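Local structure of putative alpha-galactosidase/melibiase (Bacteroides fragilis, 4OGZ) at residues M102-W107 with E116-Q121; H19-Y24 with F29-P34; R132-A137 with D379-N384; L358-D363 with Q373-K378. The protein probably hydrolyses terminal, non-reducing alpha-D-galactose residues from alpha-galactosides, as a member of glycoside hydrolase family 27. All coordinates share one frame; numbering follows the deposited sequence.

Interaction 1 (M102-W107 with E116-Q121); sequences MGWNSW and EELLLQ
A buried, wholly apolar contact sets the indole of Trp104, on strand 102-105, against Leu118 and Leu119 of helix 116-128, in the layer between barrel strand and outer helix. Trp104 holds its CG anti to the backbone N (chi1 170°), which sends the ring out from the strand with its six-membered part leading toward the helix. The tip of that ring does the touching. Leu118 reaches it with one methyl, CD2, which lies in the ring plane at the edge, 4.0 Å from Trp104 CH2. Leu119 starts from a different side of the helix, but its CD1 methyl swings back to lie 4.2 Å from Trp104 CZ3, an oblique approach to the ring. Two successive leucines thus meet adjacent carbons at the far end of one indole, one in its plane and the other obliquely. The strand is the first of the eight parallel strands of the TIM barrel, and the helix belongs to the beta-alpha unit that carries the chain from this strand to strand 138-140. Phe110, in the short helix 107-110, also packs on Trp104 and Leu118, while Ile139 of the next strand touches Trp104 and Leu119. The polar end of the indole is satisfied: NE1 donates to the carbonyl O of Asn362. Over one face of the ring lies the backbone N of Ser106, 3.6 Å above the plane and toward the rim. Where the strand ends, the side chain of Asn105 folds over the following turn, and its OD1 accepts from Trp107 N at 2.7 Å with an N-H...O angle of 157°, capping the start of helix 107-110.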
loop_
_atom_site.group_PDB
_atom_site.type_symbol
_atom_site.label_atom_id
_atom_site.label_comp_id
_atom_site.label_asym_id
_atom_site.label_seq_id
_atom_site.Cartn_x
_atom_site.Cartn_y
_atom_site.Cartn_z
HETATM N N MSE A 102 1.008 2.792 -0.457
HETATM C CA MSE A 102 1.344 2.154 -1.739
HETATM C C MSE A 102 2.816 2.118 -1.855
HETATM O O MSE A 102 3.499 3.047 -1.435
HETATM C CB MSE A 102 0.812 2.965 -2.913
HETATM C CG MSE A 102 -0.701 3.145 -2.818
HETATM SE SE MSE A 102 -1.337 4.355 -4.238
HETATM C CE MSE A 102 -0.665 3.237 -5.688
ATOM N N GLY A 103 3.341 1.074 -2.480
ATOM C CA GLY A 103 4.760 0.960 -2.573
ATOM C C GLY A 103 5.261 -0.382 -3.104
ATOM O O GLY A 103 4.637 -0.955 -3.979
ATOM N N TRP A 104 6.354 -0.880 -2.508
ATOM C CA TRP A 104 7.059 -2.120 -2.931
ATOM C C TRP A 104 7.735 -2.716 -1.716
ATOM O O TRP A 104 8.139 -1.984 -0.794
ATOM C CB TRP A 104 8.078 -1.785 -4.025
ATOM C CG TRP A 104 9.075 -2.871 -4.429
ATOM C CD1 TRP A 104 8.961 -3.752 -5.482
ATOM C CD2 TRP A 104 10.339 -3.144 -3.818
ATOM N NE1 TRP A 104 10.077 -4.560 -5.534
ATOM C CE2 TRP A 104 10.940 -4.189 -4.537
ATOM C CE3 TRP A 104 11.011 -2.615 -2.719
ATOM C CZ2 TRP A 104 12.174 -4.694 -4.200
ATOM C CZ3 TRP A 104 12.242 -3.095 -2.395
ATOM C CH2 TRP A 104 12.822 -4.137 -3.136
ATOM N N ASN A 105 7.827 -4.041 -1.670
ATOM C CA ASN A 105 8.497 -4.715 -0.589
ATOM C C ASN A 105 9.442 -5.767 -1.224
ATOM O O ASN A 105 9.098 -6.425 -2.210
ATOM C CB ASN A 105 7.483 -5.272 0.431
ATOM C CG ASN A 105 8.133 -6.103 1.524
ATOM O OD1 ASN A 105 8.703 -7.150 1.231
ATOM N ND2 ASN A 105 8.017 -5.676 2.798
ATOM N N SER A 106 10.623 -5.892 -0.633
ATOM C CA SER A 106 11.688 -6.769 -1.142
ATOM C C SER A 106 11.446 -8.284 -0.999
ATOM O O SER A 106 12.179 -9.081 -1.609
ATOM C CB SER A 106 12.964 -6.422 -0.407
ATOM O OG SER A 106 12.855 -6.829 0.942
ATOM N N TRP A 107 10.435 -8.694 -0.235
ATOM C CA TRP A 107 10.299 -10.087 0.161
ATOM C C TRP A 107 9.870 -11.029 -0.969
ATOM O O TRP A 107 10.542 -12.045 -1.197
ATOM C CB TRP A 107 9.299 -10.276 1.321
ATOM C CG TRP A 107 9.240 -11.724 1.726
ATOM C CD1 TRP A 107 8.170 -12.583 1.588
ATOM C CD2 TRP A 107 10.315 -12.503 2.256
ATOM N NE1 TRP A 107 8.515 -13.839 2.023
ATOM C CE2 TRP A 107 9.828 -13.821 2.434
ATOM C CE3 TRP A 107 11.652 -12.217 2.600
ATOM C CZ2 TRP A 107 10.634 -14.851 2.953
ATOM C CZ3 TRP A 107 12.451 -13.243 3.123
ATOM C CH2 TRP A 107 11.942 -14.545 3.286
ATOM N N GLU A 116 21.917 -2.833 -1.441
ATOM C CA GLU A 116 21.775 -1.383 -1.564
ATOM C C GLU A 116 21.415 -1.048 -3.020
ATOM O O GLU A 116 20.526 -0.249 -3.285
ATOM C CB GLU A 116 23.064 -0.662 -1.108
ATOM C CG GLU A 116 23.205 0.756 -1.675
ATOM C CD GLU A 116 24.532 1.484 -1.521
ATOM O OE1 GLU A 116 24.849 1.985 -0.419
ATOM O OE2 GLU A 116 25.230 1.672 -2.552
ATOM N N GLU A 117 22.095 -1.742 -3.947
ATOM C CA GLU A 117 21.895 -1.611 -5.383
ATOM C C GLU A 117 20.457 -1.871 -5.798
ATOM O O GLU A 117 19.932 -1.188 -6.656
ATOM C CB GLU A 117 22.843 -2.565 -6.154
ATOM C CG GLU A 117 24.322 -2.144 -6.172
ATOM C CD GLU A 117 25.106 -2.413 -4.870
ATOM O OE1 GLU A 117 24.646 -3.264 -4.048
ATOM O OE2 GLU A 117 26.186 -1.752 -4.672
ATOM N N LEU A 118 19.850 -2.898 -5.222
ATOM C CA LEU A 118 18.488 -3.271 -5.545
ATOM C C LEU A 118 17.543 -2.128 -5.145
ATOM O O LEU A 118 16.644 -1.734 -5.906
ATOM C CB LEU A 118 18.063 -4.541 -4.793
ATOM C CG LEU A 118 16.564 -4.920 -4.895
ATOM C CD1 LEU A 118 16.146 -5.299 -6.324
ATOM C CD2 LEU A 118 16.191 -6.049 -3.936
ATOM N N LEU A 119 17.755 -1.627 -3.939
ATOM C CA LEU A 119 16.894 -0.575 -3.387
ATOM C C LEU A 119 16.991 0.707 -4.210
ATOM O O LEU A 119 15.957 1.223 -4.606
ATOM C CB LEU A 119 17.194 -0.310 -1.916
ATOM C CG LEU A 119 16.533 -1.207 -0.856
ATOM C CD1 LEU A 119 15.129 -0.754 -0.508
ATOM C CD2 LEU A 119 16.434 -2.683 -1.236
ATOM N N LEU A 120 18.193 1.203 -4.486
ATOM C CA LEU A 120 18.328 2.433 -5.258
ATOM C C LEU A 120 17.788 2.211 -6.671
ATOM O O LEU A 120 17.044 3.036 -7.180
ATOM C CB LEU A 120 19.766 2.943 -5.323
ATOM C CG LEU A 120 20.585 3.070 -4.038
ATOM C CD1 LEU A 120 21.888 3.741 -4.335
ATOM C CD2 LEU A 120 19.846 3.848 -2.959
ATOM N N GLN A 121 18.117 1.068 -7.300
ATOM C CA GLN A 121 17.578 0.749 -8.645
ATOM C C GLN A 121 16.037 0.651 -8.692
ATOM O O GLN A 121 15.418 0.985 -9.697
ATOM C CB GLN A 121 18.164 -0.558 -9.205
ATOM C CG GLN A 121 19.593 -0.501 -9.711
ATOM C CD GLN A 121 20.219 -1.904 -9.879
ATOM O OE1 GLN A 121 19.582 -2.920 -9.641
ATOM N NE2 GLN A 121 21.473 -1.939 -10.247
#

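Interaction 2 (H19-Y24 with F29-P34); sequences HVVGNY and FLFYIP
Val21 and Asn23 of strand 20-23 face Phe29 and Phe31 of strand 28-36 across a side-chain layer, with no hydrogen bond between the two segments. The strand axes run nearly antiparallel at 159°, 8.7 Å apart at their closest, a spacing suited to facing sheets. At the buried end, the Asn23 amide stands 81° from the Phe29 ring plane, with ND2 at the ring edge, 3.9 Å from CD2 of Phe29. That ND2 donates to the carbonyl O of Pro28, which ties the amide to the start of the opposing strand; a triethylene glycol molecule, probably from the crystallisation liquor, lies beside Asn23. Nearer solvent, Val21 and Phe31 are only partly buried. Val21 holds CG1 anti to the carbonyl carbon (chi1 -57°), which puts this methyl over one face of the Phe31 ring, 4.2 Å from its centroid, a CH-pi contact offset toward the rim. CG2, between the backbone N and the carbonyl carbon, instead meets the edge of the other ring, 4.0 Å from Phe29 CZ. Within the Ig-like domain, strand 20-23 is an outer strand paired in parallel with strand 82-92, whose Ile90 and Leu88 pack on Phe29 and Phe31; strand 28-36 belongs to the other sheet, beside strand 60-64.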
loop_
_atom_site.group_PDB
_atom_site.type_symbol
_atom_site.label_atom_id
_atom_site.label_comp_id
_atom_site.label_asym_id
_atom_site.label_seq_id
_atom_site.Cartn_x
_atom_site.Cartn_y
_atom_site.Cartn_z
ATOM N N HIS A 19 -4.967 12.831 -2.319
ATOM C CA HIS A 19 -5.289 14.263 -2.121
ATOM C C HIS A 19 -5.383 14.638 -0.657
ATOM O O HIS A 19 -5.722 15.792 -0.311
ATOM C CB HIS A 19 -6.596 14.610 -2.838
ATOM C CG HIS A 19 -6.557 14.330 -4.310
ATOM N ND1 HIS A 19 -5.602 14.870 -5.133
ATOM C CD2 HIS A 19 -7.372 13.600 -5.107
ATOM C CE1 HIS A 19 -5.807 14.460 -6.372
ATOM N NE2 HIS A 19 -6.859 13.658 -6.380
ATOM N N VAL A 20 -5.098 13.668 0.215
ATOM C CA VAL A 20 -5.098 13.896 1.648
ATOM C C VAL A 20 -3.936 13.080 2.229
ATOM O O VAL A 20 -3.746 11.916 1.874
ATOM C CB VAL A 20 -6.472 13.540 2.277
ATOM C CG1 VAL A 20 -7.045 12.279 1.701
ATOM C CG2 VAL A 20 -6.389 13.381 3.773
ATOM N N VAL A 21 -3.156 13.713 3.102
ATOM C CA VAL A 21 -1.995 13.098 3.702
ATOM C C VAL A 21 -1.916 13.515 5.159
ATOM O O VAL A 21 -2.270 14.638 5.510
ATOM C CB VAL A 21 -0.701 13.479 2.966
ATOM C CG1 VAL A 21 -0.812 13.094 1.524
ATOM C CG2 VAL A 21 -0.435 14.965 3.072
ATOM N N GLY A 22 -1.519 12.591 6.024
ATOM C CA GLY A 22 -1.389 12.875 7.436
ATOM C C GLY A 22 0.047 12.678 7.886
ATOM O O GLY A 22 0.804 11.883 7.292
ATOM N N ASN A 23 0.424 13.432 8.905
ATOM C CA ASN A 23 1.723 13.337 9.519
ATOM C C ASN A 23 1.631 13.794 10.952
ATOM O O ASN A 23 0.797 14.681 11.262
ATOM C CB ASN A 23 2.723 14.209 8.732
ATOM C CG ASN A 23 4.175 13.822 8.987
ATOM O OD1 ASN A 23 4.515 12.663 8.976
ATOM N ND2 ASN A 23 5.035 14.822 9.214
ATOM N N TYR A 24 2.461 13.244 11.836
ATOM C CA TYR A 24 2.525 13.756 13.192
ATOM C C TYR A 24 3.174 15.153 13.263
ATOM O O TYR A 24 4.127 15.472 12.523
ATOM C CB TYR A 24 3.326 12.887 14.136
ATOM C CG TYR A 24 2.898 11.431 14.269
ATOM C CD1 TYR A 24 1.559 11.058 14.196
ATOM C CD2 TYR A 24 3.857 10.431 14.531
ATOM C CE1 TYR A 24 1.173 9.754 14.329
ATOM C CE2 TYR A 24 3.482 9.110 14.680
ATOM C CZ TYR A 24 2.141 8.769 14.539
ATOM O OH TYR A 24 1.688 7.510 14.724
ATOM N N PHE A 29 8.450 16.030 7.356
ATOM C CA PHE A 29 7.400 15.904 6.342
ATOM C C PHE A 29 8.008 15.826 4.951
ATOM O O PHE A 29 8.857 16.652 4.593
ATOM C CB PHE A 29 6.508 17.118 6.328
ATOM C CG PHE A 29 5.287 17.010 5.402
ATOM C CD1 PHE A 29 5.366 17.310 4.045
ATOM C CD2 PHE A 29 4.037 16.663 5.929
ATOM C CE1 PHE A 29 4.226 17.231 3.234
ATOM C CE2 PHE A 29 2.921 16.554 5.127
ATOM C CZ PHE A 29 3.015 16.805 3.774
ATOM N N LEU A 30 7.536 14.857 4.170
ATOM C CA LEU A 30 7.986 14.630 2.819
ATOM C C LEU A 30 6.818 14.132 1.951
ATOM O O LEU A 30 6.125 13.165 2.315
ATOM C CB LEU A 30 9.116 13.572 2.806
ATOM C CG LEU A 30 9.705 13.346 1.429
ATOM C CD1 LEU A 30 10.436 14.575 0.944
ATOM C CD2 LEU A 30 10.645 12.116 1.452
ATOM N N PHE A 31 6.599 14.766 0.803
ATOM C CA PHE A 31 5.564 14.312 -0.149
ATOM C C PHE A 31 5.890 14.741 -1.569
ATOM O O PHE A 31 6.080 15.935 -1.855
ATOM C CB PHE A 31 4.192 14.834 0.258
ATOM C CG PHE A 31 3.059 14.318 -0.606
ATOM C CD1 PHE A 31 2.646 13.001 -0.534
ATOM C CD2 PHE A 31 2.423 15.154 -1.486
ATOM C CE1 PHE A 31 1.619 12.526 -1.352
ATOM C CE2 PHE A 31 1.389 14.696 -2.291
ATOM C CZ PHE A 31 0.965 13.382 -2.218
ATOM N N TYR A 32 6.062 13.755 -2.441
ATOM C CA TYR A 32 6.148 13.999 -3.871
ATOM C C TYR A 32 4.721 13.997 -4.436
ATOM O O TYR A 32 3.965 13.057 -4.221
ATOM C CB TYR A 32 6.968 12.928 -4.578
ATOM C CG TYR A 32 6.880 13.024 -6.084
ATOM C CD1 TYR A 32 7.584 13.996 -6.785
ATOM C CD2 TYR A 32 6.072 12.156 -6.819
ATOM C CE1 TYR A 32 7.501 14.092 -8.173
ATOM C CE2 TYR A 32 5.993 12.250 -8.201
ATOM C CZ TYR A 32 6.703 13.250 -8.856
ATOM O OH TYR A 32 6.653 13.355 -10.217
ATOM N N ILE A 33 4.403 15.030 -5.191
ATOM C CA ILE A 33 3.073 15.202 -5.789
ATOM C C ILE A 33 2.977 14.318 -7.025
ATOM O O ILE A 33 3.575 14.646 -8.038
ATOM C CB ILE A 33 2.844 16.633 -6.230
ATOM C CG1 ILE A 33 2.984 17.594 -5.045
ATOM C CG2 ILE A 33 1.473 16.796 -6.903
ATOM C CD1 ILE A 33 3.344 18.989 -5.503
ATOM N N PRO A 34 2.188 13.237 -6.949
ATOM C CA PRO A 34 2.154 12.319 -8.089
ATOM C C PRO A 34 1.457 12.930 -9.305
ATOM O O PRO A 34 0.262 13.248 -9.265
ATOM C CB PRO A 34 1.378 11.124 -7.536
ATOM C CG PRO A 34 1.382 11.267 -6.061
ATOM C CD PRO A 34 1.393 12.722 -5.831
#

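Interaction 3 (R132-A137 with D379-N384); sequences RDLGYA and DLIAIN
The loop that leads into the second barrel strand, 138-140, packs here against helix 378-384 through a single isoleucine. Ile381 projects from the helix between Leu134 and Tyr136, and its two branches do different things. The longer branch leaves with CG1 anti to the carbonyl carbon (chi1 -74°) and ends in CD1, which rests 3.9 Å from Leu134 CB. The same methyl lies 3.9 Å from CE2 of Tyr136, approaching that ring obliquely. Both neighbouring side chains cross Ile381 at about a right angle. The shorter branch turns to the loop backbone, with CG2 3.5 Å from the carbonyl O of Leu134. Between the two contact residues of the loop, Gly135 has a positive phi of 104°, a conformation that glycine adopts readily and that lets the loop turn between Leu134 and Tyr136. In the TIM barrel this loop lies at the N-terminal end of the strands, and the helix is the last one of the chain before the C-terminal beta sandwich, on which Leu380 and Ile383 pack through Val469. Phe348 of helix 341-353 packs on both Tyr136 and Ile381. At the far end of the tyrosine ring, the buried hydroxyl is hydrogen-bonded to the backbone O of Leu375, at the end of the preceding helix.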
loop_
_atom_site.group_PDB
_atom_site.type_symbol
_atom_site.label_atom_id
_atom_site.label_comp_id
_atom_site.label_asym_id
_atom_site.label_seq_id
_atom_site.Cartn_x
_atom_site.Cartn_y
_atom_site.Cartn_z
ATOM N N ARG A 132 5.748 6.105 -9.337
ATOM C CA ARG A 132 5.809 7.256 -8.429
ATOM C C ARG A 132 4.719 8.260 -8.738
ATOM O O ARG A 132 4.150 8.913 -7.832
ATOM C CB ARG A 132 7.172 7.951 -8.479
ATOM C CG ARG A 132 7.366 9.015 -7.419
ATOM C CD ARG A 132 8.754 9.601 -7.394
ATOM N NE ARG A 132 9.007 10.451 -8.556
ATOM C CZ ARG A 132 9.837 11.485 -8.583
ATOM N NH1 ARG A 132 10.537 11.838 -7.516
ATOM N NH2 ARG A 132 9.982 12.152 -9.697
ATOM N N ASP A 133 4.406 8.405 -10.014
ATOM C CA ASP A 133 3.372 9.394 -10.390
ATOM C C ASP A 133 1.934 8.910 -10.216
ATOM O O ASP A 133 0.990 9.694 -10.386
ATOM C CB ASP A 133 3.662 9.897 -11.811
ATOM C CG ASP A 133 4.874 10.784 -11.832
ATOM O OD1 ASP A 133 4.814 11.819 -11.133
ATOM O OD2 ASP A 133 5.905 10.442 -12.479
ATOM N N LEU A 134 1.783 7.647 -9.812
ATOM C CA LEU A 134 0.508 7.095 -9.369
ATOM C C LEU A 134 0.432 6.859 -7.885
ATOM O O LEU A 134 -0.579 6.346 -7.367
ATOM C CB LEU A 134 0.232 5.785 -10.128
ATOM C CG LEU A 134 0.051 6.017 -11.624
ATOM C CD1 LEU A 134 -0.312 4.712 -12.305
ATOM C CD2 LEU A 134 -1.029 7.048 -11.938
ATOM N N GLY A 135 1.436 7.306 -7.150
ATOM C CA GLY A 135 1.326 7.368 -5.698
ATOM C C GLY A 135 2.052 6.304 -4.957
ATOM O O GLY A 135 2.032 6.285 -3.723
ATOM N N TYR A 136 2.743 5.418 -5.694
ATOM C CA TYR A 136 3.577 4.449 -5.053
ATOM C C TYR A 136 4.747 5.208 -4.425
ATOM O O TYR A 136 5.513 5.920 -5.128
ATOM C CB TYR A 136 4.078 3.408 -6.065
ATOM C CG TYR A 136 3.012 2.493 -6.650
ATOM C CD1 TYR A 136 2.630 1.331 -6.000
ATOM C CD2 TYR A 136 2.377 2.809 -7.838
ATOM C CE1 TYR A 136 1.660 0.497 -6.521
ATOM C CE2 TYR A 136 1.413 1.982 -8.388
ATOM C CZ TYR A 136 1.061 0.814 -7.732
ATOM O OH TYR A 136 0.142 -0.049 -8.332
ATOM N N ALA A 137 4.905 5.060 -3.115
ATOM C CA ALA A 137 5.919 5.820 -2.407
ATOM C C ALA A 137 6.791 5.030 -1.441
ATOM O O ALA A 137 7.908 5.449 -1.154
ATOM C CB ALA A 137 5.200 6.960 -1.615
ATOM N N ASP A 379 -7.366 4.391 -12.287
ATOM C CA ASP A 379 -8.746 4.447 -11.824
ATOM C C ASP A 379 -8.962 3.501 -10.663
ATOM O O ASP A 379 -9.586 3.869 -9.672
ATOM C CB ASP A 379 -9.730 4.112 -12.954
ATOM C CG ASP A 379 -9.723 5.148 -14.084
ATOM O OD1 ASP A 379 -9.463 6.335 -13.810
ATOM O OD2 ASP A 379 -9.969 4.752 -15.259
ATOM N N LEU A 380 -8.384 2.310 -10.744
ATOM C CA LEU A 380 -8.390 1.394 -9.604
ATOM C C LEU A 380 -7.650 1.964 -8.393
ATOM O O LEU A 380 -8.153 1.877 -7.258
ATOM C CB LEU A 380 -7.794 0.030 -9.939
ATOM C CG LEU A 380 -8.664 -0.804 -10.853
ATOM C CD1 LEU A 380 -7.843 -2.001 -11.375
ATOM C CD2 LEU A 380 -9.930 -1.253 -10.140
ATOM N N ILE A 381 -6.511 2.581 -8.657
ATOM C CA ILE A 381 -5.722 3.201 -7.625
ATOM C C ILE A 381 -6.529 4.327 -6.977
ATOM O O ILE A 381 -6.514 4.479 -5.757
ATOM C CB ILE A 381 -4.402 3.728 -8.203
ATOM C CG1 ILE A 381 -3.472 2.555 -8.490
ATOM C CG2 ILE A 381 -3.723 4.740 -7.248
ATOM C CD1 ILE A 381 -2.282 2.915 -9.333
ATOM N N ALA A 382 -7.223 5.102 -7.805
ATOM C CA ALA A 382 -8.080 6.178 -7.333
ATOM C C ALA A 382 -9.170 5.656 -6.393
ATOM O O ALA A 382 -9.475 6.275 -5.399
ATOM C CB ALA A 382 -8.713 6.886 -8.502
ATOM N N ILE A 383 -9.697 4.471 -6.684
ATOM C CA ILE A 383 -10.633 3.809 -5.797
ATOM C C ILE A 383 -9.942 3.517 -4.459
ATOM O O ILE A 383 -10.430 3.916 -3.389
ATOM C CB ILE A 383 -11.188 2.509 -6.442
ATOM C CG1 ILE A 383 -12.091 2.887 -7.591
ATOM C CG2 ILE A 383 -11.969 1.688 -5.436
ATOM C CD1 ILE A 383 -12.551 1.735 -8.444
ATOM N N ASN A 384 -8.800 2.854 -4.534
ATOM C CA ASN A 384 -8.019 2.551 -3.351
ATOM C C ASN A 384 -7.747 3.783 -2.482
ATOM O O ASN A 384 -7.781 3.658 -1.261
ATOM C CB ASN A 384 -6.696 1.878 -3.707
ATOM C CG ASN A 384 -5.841 1.497 -2.478
ATOM O OD1 ASN A 384 -4.836 2.164 -2.180
ATOM N ND2 ASN A 384 -6.184 0.405 -1.814
#

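Interaction 4 (L358-D363 with Q373-K378); sequences LLCGND and QILLNK
Cys360 and Leu375 make the apolar part of this contact, the thiol of a barrel strand pressing into the fork of a leucine at the end of helix 369-375. Cys360 SG lies 4.0 Å from Leu375 CD1 and 4.1 Å from Leu375 CD2, so both methyls meet the sulfur. Leu375 carries its CG anti to the carbonyl carbon (chi1 -66°), a setting that turns this fork to the strand. Met131 and Tyr136 also pack on Cys360, and Met131 reaches Leu376 as well. Packing against a polar group makes up the rest. Asn362 comes from the opposite direction to the leucine and lays its amide end beside CD1, with OD1 3.9 Å and ND2 4.0 Å from that methyl; these are van der Waals contacts. No hydrogen bond joins the segments. A backbone bond from Asn377 N to the carbonyl O of Ile374, 3.1 Å, closes the helix end; a side-chain cap follows, Asn377 at the N-cap accepting through OD1 from Leu380 N. Strand 358-360 is the eighth parallel strand of the TIM barrel, hydrogen-bonded to strand 102-105, which closes the ring, and the helix that follows it packs back on its outer side, as in a beta/alpha-barrel unit.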
loop_
_atom_site.group_PDB
_atom_site.type_symbol
_atom_site.label_atom_id
_atom_site.label_comp_id
_atom_site.label_asym_id
_atom_site.label_seq_id
_atom_site.Cartn_x
_atom_site.Cartn_y
_atom_site.Cartn_z
ATOM N N LEU A 358 -1.080 -1.305 -1.058
ATOM C CA LEU A 358 -0.724 -1.774 -2.385
ATOM C C LEU A 358 0.794 -1.837 -2.398
ATOM O O LEU A 358 1.463 -0.968 -2.945
ATOM C CB LEU A 358 -1.292 -0.828 -3.451
ATOM C CG LEU A 358 -2.816 -0.691 -3.437
ATOM C CD1 LEU A 358 -3.296 0.415 -4.378
ATOM C CD2 LEU A 358 -3.459 -2.047 -3.769
ATOM N N LEU A 359 1.330 -2.810 -1.690
ATOM C CA LEU A 359 2.780 -3.058 -1.680
ATOM C C LEU A 359 3.180 -4.093 -2.738
ATOM O O LEU A 359 3.024 -5.298 -2.523
ATOM C CB LEU A 359 3.246 -3.521 -0.279
ATOM C CG LEU A 359 2.897 -2.489 0.851
ATOM C CD1 LEU A 359 3.459 -2.988 2.153
ATOM C CD2 LEU A 359 3.418 -1.091 0.531
ATOM N N CYS A 360 3.758 -3.651 -3.846
ATOM C CA CYS A 360 4.143 -4.615 -4.883
ATOM C C CYS A 360 5.229 -5.519 -4.403
ATOM O O CYS A 360 6.168 -5.111 -3.696
ATOM C CB CYS A 360 4.600 -3.932 -6.186
ATOM S SG CYS A 360 3.477 -2.664 -6.823
ATOM N N GLY A 361 5.166 -6.754 -4.899
ATOM C CA GLY A 361 6.135 -7.779 -4.545
ATOM C C GLY A 361 6.953 -8.275 -5.703
ATOM O O GLY A 361 7.859 -9.062 -5.496
ATOM N N ASN A 362 6.652 -7.801 -6.909
ATOM C CA ASN A 362 7.414 -8.163 -8.099
ATOM C C ASN A 362 8.663 -7.321 -8.228
ATOM O O ASN A 362 8.876 -6.398 -7.449
ATOM C CB ASN A 362 6.547 -7.992 -9.358
ATOM C CG ASN A 362 6.061 -6.547 -9.548
ATOM O OD1 ASN A 362 5.516 -5.933 -8.637
ATOM N ND2 ASN A 362 6.243 -6.018 -10.755
ATOM N N ASP A 363 9.468 -7.629 -9.226
ATOM C CA ASP A 363 10.625 -6.799 -9.584
ATOM C C ASP A 363 10.180 -5.671 -10.481
ATOM O O ASP A 363 10.039 -5.856 -11.667
ATOM C CB ASP A 363 11.713 -7.638 -10.294
ATOM C CG ASP A 363 13.028 -6.871 -10.495
ATOM O OD1 ASP A 363 13.124 -5.677 -10.159
ATOM O OD2 ASP A 363 14.016 -7.496 -10.955
ATOM N N GLN A 373 -0.088 -2.759 -17.207
ATOM C CA GLN A 373 -1.484 -2.500 -17.455
ATOM C C GLN A 373 -2.296 -2.642 -16.184
ATOM O O GLN A 373 -3.375 -2.093 -16.101
ATOM C CB GLN A 373 -2.051 -3.489 -18.459
ATOM C CG GLN A 373 -3.482 -3.246 -18.900
ATOM C CD GLN A 373 -3.639 -2.035 -19.809
ATOM O OE1 GLN A 373 -2.665 -1.507 -20.349
ATOM N NE2 GLN A 373 -4.881 -1.598 -19.994
ATOM N N ILE A 374 -1.855 -3.493 -15.267
ATOM C CA ILE A 374 -2.589 -3.689 -14.019
ATOM C C ILE A 374 -2.140 -2.655 -12.978
ATOM O O ILE A 374 -2.951 -1.882 -12.470
ATOM C CB ILE A 374 -2.385 -5.112 -13.488
ATOM C CG1 ILE A 374 -3.018 -6.131 -14.471
ATOM C CG2 ILE A 374 -2.969 -5.235 -12.095
ATOM C CD1 ILE A 374 -2.553 -7.561 -14.284
ATOM N N LEU A 375 -0.837 -2.626 -12.706
ATOM C CA LEU A 375 -0.293 -1.805 -11.612
ATOM C C LEU A 375 -0.356 -0.293 -11.860
ATOM O O LEU A 375 -0.209 0.483 -10.929
ATOM C CB LEU A 375 1.165 -2.188 -11.365
ATOM C CG LEU A 375 1.405 -3.592 -10.834
ATOM C CD1 LEU A 375 2.892 -3.762 -10.584
ATOM C CD2 LEU A 375 0.640 -3.883 -9.556
ATOM N N LEU A 376 -0.482 0.115 -13.122
ATOM C CA LEU A 376 -0.607 1.513 -13.446
ATOM C C LEU A 376 -2.062 1.891 -13.774
ATOM O O LEU A 376 -2.272 2.867 -14.455
ATOM C CB LEU A 376 0.348 1.899 -14.604
ATOM C CG LEU A 376 1.862 1.683 -14.375
ATOM C CD1 LEU A 376 2.621 2.197 -15.589
ATOM C CD2 LEU A 376 2.412 2.354 -13.130
ATOM N N ASN A 377 -3.054 1.137 -13.307
ATOM C CA ASN A 377 -4.434 1.482 -13.584
ATOM C C ASN A 377 -4.818 2.588 -12.616
ATOM O O ASN A 377 -5.076 2.320 -11.451
ATOM C CB ASN A 377 -5.397 0.307 -13.433
ATOM C CG ASN A 377 -6.818 0.662 -13.856
ATOM O OD1 ASN A 377 -7.363 1.711 -13.441
ATOM N ND2 ASN A 377 -7.462 -0.218 -14.607
ATOM N N LYS A 378 -4.792 3.804 -13.122
ATOM C CA LYS A 378 -5.019 5.020 -12.335
ATOM C C LYS A 378 -6.379 5.033 -11.655
ATOM O O LYS A 378 -6.547 5.664 -10.580
ATOM C CB LYS A 378 -4.885 6.191 -13.303
ATOM C CG LYS A 378 -5.366 7.547 -12.854
ATOM C CD LYS A 378 -5.398 8.468 -14.080
ATOM C CE LYS A 378 -5.299 9.938 -13.715
ATOM N NZ LYS A 378 -4.280 10.663 -14.532
#

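From the N terminus, interaction 2 comes first, a short loop closed within the Ig-like domain between its two sheets. Interaction 1 follows in series, closing the first strand-to-helix connection of the barrel. Interaction 3 opens at 132-137 and spans most of the barrel before closing at 379-384; interaction 4 is nested inside it, near its end. Strands 102-105 and 358-360 pair directly, with Gly103 N 2.8 Å from Leu358 O, linking interactions 1 and 4 at the barrel's closure. The loop 132-137 also meets the Ig-like domain, where Tyr32 OH lies 2.6 Å from Asp133 OD1, joining interactions 2 and 3.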